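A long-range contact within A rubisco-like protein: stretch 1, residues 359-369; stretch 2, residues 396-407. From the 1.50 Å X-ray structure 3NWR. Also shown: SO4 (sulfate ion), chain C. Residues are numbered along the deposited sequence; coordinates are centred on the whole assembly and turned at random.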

# COMPACT_ATOMS: atom_id res chain seq x y z
N GLN A 359 -14.32 21.67 -5.53
CA GLN A 359 -15.76 21.58 -5.40
C GLN A 359 -16.37 22.90 -4.93
O GLN A 359 -15.83 23.58 -4.06
CB GLN A 359 -16.16 20.45 -4.45
CG GLN A 359 -15.68 19.08 -4.94
CD GLN A 359 -16.16 18.79 -6.35
OE1 GLN A 359 -17.36 18.65 -6.59
NE2 GLN A 359 -15.22 18.68 -7.29
N TRP A 360 -17.50 23.26 -5.52
CA TRP A 360 -18.17 24.50 -5.18
C TRP A 360 -19.59 24.45 -5.75
O TRP A 360 -20.02 23.41 -6.24
CB TRP A 360 -17.37 25.70 -5.73
CG TRP A 360 -17.36 25.80 -7.23
CD1 TRP A 360 -16.70 24.98 -8.10
CD2 TRP A 360 -18.00 26.81 -8.02
NE1 TRP A 360 -16.91 25.41 -9.40
CE2 TRP A 360 -17.71 26.52 -9.37
CE3 TRP A 360 -18.81 27.91 -7.72
CZ2 TRP A 360 -18.20 27.30 -10.42
CZ3 TRP A 360 -19.30 28.68 -8.76
CH2 TRP A 360 -18.99 28.37 -10.09
N ALA A 361 -20.32 25.56 -5.67
CA ALA A 361 -21.69 25.56 -6.18
C ALA A 361 -21.77 24.98 -7.59
O ALA A 361 -22.68 24.22 -7.91
CB ALA A 361 -22.28 26.96 -6.16
N GLY A 362 -20.79 25.34 -8.42
CA GLY A 362 -20.80 24.94 -9.82
C GLY A 362 -20.52 23.47 -10.13
O GLY A 362 -20.59 23.07 -11.29
N THR A 363 -20.20 22.67 -9.11
CA THR A 363 -20.04 21.23 -9.33
C THR A 363 -21.16 20.43 -8.67
O THR A 363 -21.16 19.19 -8.71
CB THR A 363 -18.68 20.71 -8.81
OG1 THR A 363 -18.58 20.95 -7.40
CG2 THR A 363 -17.54 21.41 -9.52
N VAL A 364 -22.13 21.12 -8.10
CA VAL A 364 -23.21 20.45 -7.38
C VAL A 364 -24.14 19.66 -8.31
O VAL A 364 -24.49 18.52 -8.02
CB VAL A 364 -24.01 21.46 -6.55
CG1 VAL A 364 -25.33 20.86 -6.07
CG2 VAL A 364 -23.15 21.94 -5.37
N GLN A 365 -24.55 20.25 -9.43
CA GLN A 365 -25.45 19.54 -10.34
C GLN A 365 -24.85 18.21 -10.82
O GLN A 365 -25.53 17.18 -10.81
CB GLN A 365 -25.80 20.41 -11.55
CG GLN A 365 -26.82 19.75 -12.48
CD GLN A 365 -28.21 19.71 -11.87
OE1 GLN A 365 -28.72 18.64 -11.51
NE2 GLN A 365 -28.83 20.86 -11.74
N ALA A 366 -23.60 18.25 -11.27
CA ALA A 366 -22.95 17.04 -11.78
C ALA A 366 -22.83 16.00 -10.67
O ALA A 366 -22.99 14.80 -10.91
CB ALA A 366 -21.59 17.38 -12.35
N THR A 367 -22.57 16.47 -9.46
CA THR A 367 -22.42 15.57 -8.33
C THR A 367 -23.74 14.88 -8.00
O THR A 367 -23.79 13.66 -7.82
CB THR A 367 -21.87 16.32 -7.11
OG1 THR A 367 -20.56 16.82 -7.42
CG2 THR A 367 -21.76 15.40 -5.88
N PHE A 368 -24.82 15.66 -7.95
CA PHE A 368 -26.15 15.14 -7.68
C PHE A 368 -26.53 14.11 -8.74
O PHE A 368 -27.06 13.04 -8.43
CB PHE A 368 -27.16 16.29 -7.67
CG PHE A 368 -28.55 15.90 -7.24
CD1 PHE A 368 -28.76 15.17 -6.08
CD2 PHE A 368 -29.66 16.31 -7.98
CE1 PHE A 368 -30.05 14.82 -5.68
CE2 PHE A 368 -30.95 15.97 -7.57
CZ PHE A 368 -31.14 15.23 -6.43
N ASP A 369 -26.24 14.43 -10.00
CA ASP A 369 -26.58 13.54 -11.10
C ASP A 369 -25.74 12.26 -11.09
O ASP A 369 -26.20 11.21 -11.51
CB ASP A 369 -26.49 14.29 -12.43
CG ASP A 369 -27.59 15.33 -12.59
OD1 ASP A 369 -28.60 15.26 -11.85
OD2 ASP A 369 -27.45 16.22 -13.45
N THR A 396 -23.37 29.19 2.32
CA THR A 396 -24.73 29.43 1.87
C THR A 396 -24.86 29.22 0.36
O THR A 396 -25.84 28.65 -0.10
CB THR A 396 -25.20 30.83 2.27
OG1 THR A 396 -25.25 30.89 3.71
CG2 THR A 396 -26.59 31.13 1.71
N SER A 397 -23.86 29.65 -0.40
CA SER A 397 -23.91 29.45 -1.85
C SER A 397 -23.98 27.96 -2.18
O SER A 397 -24.70 27.54 -3.09
CB SER A 397 -22.72 30.11 -2.56
OG SER A 397 -21.50 29.41 -2.38
N VAL A 398 -23.24 27.14 -1.44
CA VAL A 398 -23.26 25.71 -1.68
C VAL A 398 -24.59 25.09 -1.26
O VAL A 398 -25.15 24.26 -1.98
CB VAL A 398 -22.07 25.03 -0.96
CG1 VAL A 398 -22.22 23.51 -0.95
CG2 VAL A 398 -20.75 25.45 -1.62
N ARG A 399 -25.11 25.52 -0.11
CA ARG A 399 -26.41 25.04 0.36
C ARG A 399 -27.53 25.44 -0.62
O ARG A 399 -28.45 24.66 -0.87
CB ARG A 399 -26.71 25.58 1.76
CG ARG A 399 -25.85 24.95 2.86
CD ARG A 399 -26.33 23.53 3.17
NE ARG A 399 -27.67 23.55 3.74
CZ ARG A 399 -27.93 23.78 5.02
NH1 ARG A 399 -26.93 23.97 5.88
NH2 ARG A 399 -29.19 23.81 5.45
N GLN A 400 -27.44 26.65 -1.16
CA GLN A 400 -28.41 27.11 -2.15
C GLN A 400 -28.34 26.29 -3.44
O GLN A 400 -29.36 25.96 -4.04
CB GLN A 400 -28.21 28.60 -2.44
CG GLN A 400 -28.74 29.50 -1.34
CD GLN A 400 -28.29 30.94 -1.49
OE1 GLN A 400 -27.42 31.25 -2.30
NE2 GLN A 400 -28.88 31.83 -0.69
N ALA A 401 -27.12 25.95 -3.86
CA ALA A 401 -26.95 25.08 -5.02
C ALA A 401 -27.62 23.72 -4.78
O ALA A 401 -28.31 23.20 -5.66
CB ALA A 401 -25.47 24.90 -5.35
N TRP A 402 -27.41 23.15 -3.60
CA TRP A 402 -28.06 21.88 -3.28
C TRP A 402 -29.59 21.99 -3.25
O TRP A 402 -30.28 21.12 -3.78
CB TRP A 402 -27.49 21.29 -1.98
CG TRP A 402 -26.17 20.63 -2.25
CD1 TRP A 402 -24.94 21.08 -1.87
CD2 TRP A 402 -25.95 19.44 -3.01
NE1 TRP A 402 -23.96 20.22 -2.34
CE2 TRP A 402 -24.56 19.21 -3.03
CE3 TRP A 402 -26.80 18.53 -3.65
CZ2 TRP A 402 -24.00 18.12 -3.69
CZ3 TRP A 402 -26.24 17.45 -4.31
CH2 TRP A 402 -24.85 17.24 -4.32
N ALA A 403 -30.10 23.06 -2.65
CA ALA A 403 -31.55 23.29 -2.65
C ALA A 403 -32.09 23.35 -4.09
O ALA A 403 -33.14 22.77 -4.39
CB ALA A 403 -31.87 24.56 -1.90
N ALA A 404 -31.37 24.04 -4.96
CA ALA A 404 -31.77 24.16 -6.36
C ALA A 404 -31.85 22.80 -7.05
O ALA A 404 -32.86 22.45 -7.67
CB ALA A 404 -30.81 25.07 -7.11
N VAL A 405 -30.79 22.01 -6.96
CA VAL A 405 -30.78 20.76 -7.71
C VAL A 405 -31.80 19.77 -7.17
O VAL A 405 -32.40 19.00 -7.92
CB VAL A 405 -29.36 20.13 -7.83
CG1 VAL A 405 -28.38 21.17 -8.33
CG2 VAL A 405 -28.90 19.54 -6.49
N GLN A 406 -32.01 19.79 -5.86
CA GLN A 406 -32.99 18.90 -5.25
C GLN A 406 -34.41 19.28 -5.64
O GLN A 406 -35.28 18.42 -5.75
CB GLN A 406 -32.81 18.87 -3.73
CG GLN A 406 -31.49 18.23 -3.29
CD GLN A 406 -31.29 18.26 -1.78
OE1 GLN A 406 -30.23 18.67 -1.30
NE2 GLN A 406 -32.29 17.81 -1.04
N ALA A 407 -34.63 20.58 -5.89
CA ALA A 407 -35.94 21.07 -6.33
C ALA A 407 -36.09 20.94 -7.84
O ALA A 407 -37.18 21.11 -8.38
CB ALA A 407 -36.14 22.52 -5.90
S SO4 C . -28.65 23.35 9.21
O1 SO4 C . -29.55 24.23 8.48
O2 SO4 C . -29.04 21.96 8.96
O3 SO4 C . -28.75 23.64 10.64
O4 SO4 C . -27.29 23.57 8.74
O HOH W 1 -19.59 28.01 -4.08

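Helix 364-369 and the residues before it pack, mainly through apolar side chains, on helix 396-407. The two helix axes approach to 9.7 Å and cross at -49°. No direct hydrogen bond links the stretches; shape does the work.

Val364 is the main bump. Its CB points toward the other helix, and its side chain fits a hollow lined by Ala401, Trp402 and Val405. Val364 CG1 sits over one face of the Trp402 six-membered ring, 3.5 Å from the centroid and 14° off the normal, a CH-pi contact. Val364 CG1 also lies 3.8 Å from Val405 CG1. Val364 CG2 lies 3.8 Å from Ala401 CB and also reaches the indole, 3.6 Å from Trp402 NE1.

One turn on, Phe368 extends the packing. Phe368 CB lies 3.7 Å from Trp402 CZ3, and Phe368 CD2 is 3.6 Å from Val405 CG2. Thr367 CG2 meets the indole at its edge, 3.9 Å from Trp402 CH2. Trp402 NE1 is buried here without a partner.

Before the helix, the backbones draw close: the CA atoms of Ala361 and Val398 are 4.8 Å apart. Two small side chains meet here, with Ala361 CB 3.9 Å from Ala401 CB. Water 1 bridges the stretches, accepting from Ala361 N (3.0 Å) and donating to Ser397 OG (2.9 Å).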